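Local coordinates for cytochrome c-552/4 domain-containing protein (Ignicoccus hospitalis KIN4/I, PDB 4QO5) that carries eight c-type hemes as a membrane-associated cytochrome and probably passes electrons along them, though its physiological role is not established, at residues 476-479 with 480-483. Numbering follows the deposited sequence.
With HEC (heme c), chain H.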
ATOM      1  N   TYR A 476      16.483   5.158  -0.090  1.00 18.65           N
ATOM      2  CA  TYR A 476      16.632   4.677  -1.474  1.00 20.79           C
ATOM      3  C   TYR A 476      17.619   3.512  -1.593  1.00 22.88           C
ATOM      4  O   TYR A 476      17.289   2.480  -2.183  1.00 24.16           O
ATOM      5  CB  TYR A 476      16.983   5.837  -2.416  1.00 21.51           C
ATOM      6  CG  TYR A 476      16.009   6.993  -2.256  1.00 23.23           C
ATOM      7  CD1 TYR A 476      14.649   6.757  -2.077  1.00 22.32           C
ATOM      8  CD2 TYR A 476      16.452   8.309  -2.249  1.00 21.54           C
ATOM      9  CE1 TYR A 476      13.756   7.800  -1.907  1.00 22.05           C
ATOM     10  CE2 TYR A 476      15.554   9.365  -2.069  1.00 21.51           C
ATOM     11  CZ  TYR A 476      14.218   9.102  -1.907  1.00 24.11           C
ATOM     12  OH  TYR A 476      13.332  10.152  -1.746  1.00 29.20           O
ATOM     13  N   SER A 477      18.805   3.658  -1.007  1.00 21.92           N
ATOM     14  CA  SER A 477      19.790   2.572  -1.074  1.00 22.01           C
ATOM     15  C   SER A 477      19.220   1.369  -0.346  1.00 22.76           C
ATOM     16  O   SER A 477      19.324   0.248  -0.828  1.00 22.08           O
ATOM     17  CB  SER A 477      21.139   2.975  -0.479  1.00 21.31           C
ATOM     18  OG  SER A 477      21.749   4.005  -1.236  1.00 24.06           O
ATOM     19  N   ASN A 478      18.601   1.608   0.810  1.00 21.51           N
ATOM     20  CA  ASN A 478      17.964   0.517   1.541  1.00 21.50           C
ATOM     21  C   ASN A 478      16.914  -0.210   0.709  1.00 17.48           C
ATOM     22  O   ASN A 478      16.879  -1.435   0.670  1.00 21.85           O
ATOM     23  CB  ASN A 478      17.312   1.030   2.823  1.00 21.50           C
ATOM     24  CG  ASN A 478      18.323   1.285   3.930  1.00 23.29           C
ATOM     25  OD1 ASN A 478      19.522   1.012   3.785  1.00 24.47           O
ATOM     26  ND2 ASN A 478      17.840   1.819   5.044  1.00 22.74           N
ATOM     27  N   SER A 479      16.038   0.550   0.064  1.00 20.22           N
ATOM     28  CA  SER A 479      14.976  -0.061  -0.723  1.00 21.34           C
ATOM     29  C   SER A 479      15.543  -0.889  -1.870  1.00 20.32           C
ATOM     30  O   SER A 479      15.046  -1.980  -2.171  1.00 19.94           O
ATOM     31  CB  SER A 479      14.012   0.996  -1.258  1.00 18.57           C
ATOM     32  OG  SER A 479      13.216   1.516  -0.205  1.00 24.50           O
ATOM     33  N   ILE A 480      16.589  -0.376  -2.503  1.00 17.21           N
ATOM     34  CA  ILE A 480      17.204  -1.096  -3.622  1.00 18.29           C
ATOM     35  C   ILE A 480      17.780  -2.432  -3.168  1.00 21.33           C
ATOM     36  O   ILE A 480      17.600  -3.465  -3.822  1.00 20.40           O
ATOM     37  CB  ILE A 480      18.306  -0.245  -4.288  1.00 21.87           C
ATOM     38  CG1 ILE A 480      17.670   0.937  -5.019  1.00 23.08           C
ATOM     39  CG2 ILE A 480      19.131  -1.091  -5.288  1.00 19.78           C
ATOM     40  CD1 ILE A 480      18.652   2.053  -5.343  1.00 22.16           C
ATOM     41  N   ARG A 481      18.469  -2.409  -2.028  1.00 22.09           N
ATOM     42  CA  ARG A 481      19.054  -3.615  -1.472  1.00 18.97           C
ATOM     43  C   ARG A 481      17.964  -4.585  -1.013  1.00 17.40           C
ATOM     44  O   ARG A 481      18.036  -5.771  -1.302  1.00 19.33           O
ATOM     45  CB  ARG A 481      20.000  -3.260  -0.321  1.00 19.82           C
ATOM     46  CG  ARG A 481      21.239  -2.499  -0.795  1.00 20.00           C
ATOM     47  CD  ARG A 481      22.225  -2.273   0.353  1.00 20.36           C
ATOM     48  NE  ARG A 481      21.782  -1.250   1.299  1.00 19.21           N
ATOM     49  CZ  ARG A 481      22.325  -0.038   1.394  1.00 23.48           C
ATOM     50  NH1 ARG A 481      23.310   0.317   0.585  1.00 20.69           N
ATOM     51  NH2 ARG A 481      21.876   0.828   2.292  1.00 21.65           N
ATOM     52  N   TYR A 482      16.940  -4.069  -0.330  1.00 19.00           N
ATOM     53  CA  TYR A 482      15.829  -4.915   0.106  1.00 17.06           C
ATOM     54  C   TYR A 482      15.130  -5.586  -1.080  1.00 18.23           C
ATOM     55  O   TYR A 482      14.777  -6.779  -1.025  1.00 20.08           O
ATOM     56  CB  TYR A 482      14.775  -4.065   0.832  1.00 16.10           C
ATOM     57  CG  TYR A 482      14.970  -3.898   2.324  1.00 18.48           C
ATOM     58  CD1 TYR A 482      16.212  -3.606   2.872  1.00 22.49           C
ATOM     59  CD2 TYR A 482      13.888  -4.006   3.182  1.00 24.28           C
ATOM     60  CE1 TYR A 482      16.361  -3.428   4.259  1.00 21.05           C
ATOM     61  CE2 TYR A 482      14.028  -3.831   4.556  1.00 24.23           C
ATOM     62  CZ  TYR A 482      15.258  -3.552   5.086  1.00 24.71           C
ATOM     63  OH  TYR A 482      15.367  -3.382   6.457  1.00 28.00           O
ATOM     64  N   GLY A 483      14.863  -4.793  -2.115  1.00 21.37           N
ATOM     65  CA  GLY A 483      14.128  -5.249  -3.287  1.00 17.57           C
ATOM     66  C   GLY A 483      14.909  -6.308  -4.043  1.00 22.49           C
ATOM     67  O   GLY A 483      14.340  -7.255  -4.584  1.00 23.64           O
TER
HETATM   68 FE   HEC H 607      13.804 -10.911   4.232  1.00 18.14          FE
HETATM   69  CHA HEC H 607      16.882  -9.360   4.250  1.00 17.62           C
HETATM   70  CHB HEC H 607      12.726  -8.909   6.787  1.00 18.31           C
HETATM   71  CHC HEC H 607      10.634 -11.929   3.652  1.00 19.25           C
HETATM   72  CHD HEC H 607      15.014 -13.461   2.425  1.00 19.16           C
HETATM   73  NA  HEC H 607      14.647  -9.446   5.311  1.00 23.58           N
HETATM   74  C1A HEC H 607      15.901  -8.886   5.107  1.00 21.47           C
HETATM   75  C2A HEC H 607      16.012  -7.714   5.940  1.00 20.73           C
HETATM   76  C3A HEC H 607      14.862  -7.567   6.624  1.00 21.78           C
HETATM   77  C4A HEC H 607      13.982  -8.662   6.260  1.00 20.13           C
HETATM   78  CMA HEC H 607      14.496  -6.467   7.651  1.00 26.45           C
HETATM   79  CAA HEC H 607      17.255  -6.797   5.972  1.00 16.19           C
HETATM   80  CBA HEC H 607      18.024  -7.033   7.278  1.00 18.60           C
HETATM   81  CGA HEC H 607      19.326  -6.295   7.105  1.00 30.28           C
HETATM   82  O1A HEC H 607      19.356  -5.060   7.341  1.00 24.46           O
HETATM   83  O2A HEC H 607      20.320  -6.942   6.682  1.00 30.31           O
HETATM   84  NB  HEC H 607      12.057 -10.541   5.115  1.00 15.84           N
HETATM   85  C1B HEC H 607      11.799  -9.580   6.068  1.00 18.43           C
HETATM   86  C2B HEC H 607      10.405  -9.311   6.080  1.00 17.85           C
HETATM   87  C3B HEC H 607       9.878 -10.128   5.157  1.00 22.13           C
HETATM   88  C4B HEC H 607      10.888 -10.933   4.568  1.00 15.95           C
HETATM   89  CMB HEC H 607       9.786  -8.253   7.042  1.00 21.36           C
HETATM   90  CAB HEC H 607       8.496 -10.355   4.576  1.00 28.68           C
HETATM   91  CBB HEC H 607       7.665  -9.072   4.478  1.00 19.79           C
HETATM   92  NC  HEC H 607      12.974 -12.430   3.363  1.00 21.70           N
HETATM   93  C1C HEC H 607      11.640 -12.669   3.097  1.00 18.07           C
HETATM   94  C2C HEC H 607      11.505 -13.929   2.397  1.00 18.71           C
HETATM   95  C3C HEC H 607      12.720 -14.110   1.844  1.00 28.63           C
HETATM   96  C4C HEC H 607      13.659 -13.320   2.569  1.00 17.03           C
HETATM   97  CMC HEC H 607      10.150 -14.255   1.732  1.00 25.98           C
HETATM   98  CAC HEC H 607      13.315 -15.170   0.889  1.00 39.83           C
HETATM   99  CBC HEC H 607      12.381 -15.801  -0.154  1.00 25.62           C
HETATM  100  ND  HEC H 607      15.662 -11.345   3.468  1.00 17.04           N
HETATM  101  C1D HEC H 607      15.914 -12.468   2.697  1.00 19.12           C
HETATM  102  C2D HEC H 607      17.277 -12.448   2.260  1.00 18.62           C
HETATM  103  C3D HEC H 607      17.852 -11.157   2.802  1.00 17.09           C
HETATM  104  C4D HEC H 607      16.781 -10.536   3.559  1.00 17.77           C
HETATM  105  CMD HEC H 607      17.975 -13.502   1.372  1.00 18.32           C
HETATM  106  CAD HEC H 607      19.290 -10.640   2.679  1.00 19.14           C
HETATM  107  CBD HEC H 607      20.018 -11.332   3.851  1.00 22.35           C
HETATM  108  CGD HEC H 607      21.184 -10.490   4.293  1.00 27.06           C
HETATM  109  O1D HEC H 607      21.143  -9.259   4.067  1.00 26.60           O
HETATM  110  O2D HEC H 607      22.163 -11.039   4.870  1.00 22.97           O
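Arg481 folds its guanidinium back over Ser477, one turn earlier in the alpha helix 464-485, so that Ser477 CB lies 3.6 Å from Arg481 NH2 and Ser477 O sits under one face of the group, off toward its rim. The bend is at chi3 (-74°), which turns the group back toward the preceding turn and brings Arg481 NH2 to Asn478 OD1 at 2.8 Å. The oxygen lies at the guanidinium edge, close to its plane, with an N-H...O angle of 150°, while the amide and guanidinium planes stand 63° apart. Asn478 OD1 also accepts from Gly318 N, and Arg481 NE and NH1 reach Leu316 O and Thr430 OG1, tying this helix to the heme-binding segment at Leu316 and Phe317 and to helix 413-447. A leucine in place of Arg481 would probably leave Asn478 OD1 with one donor fewer and Leu316 O without its NE partner. The backbone here keeps the i to i+4 bonds of the helix, among them Tyr482 N to Asn478 O at 2.8 Å. Next along the helix, Tyr482 lays its ring obliquely against Asn478 O, with CD1 3.2 Å from that oxygen. On the heme side, C2A of one heme c lies over a ring face near the rim; Tyr482 OH hydrogen-bonds a propionate oxygen, O1D, of another heme c. The distance from Tyr482 OH to methyl CMA of the first heme c is 3.4 Å.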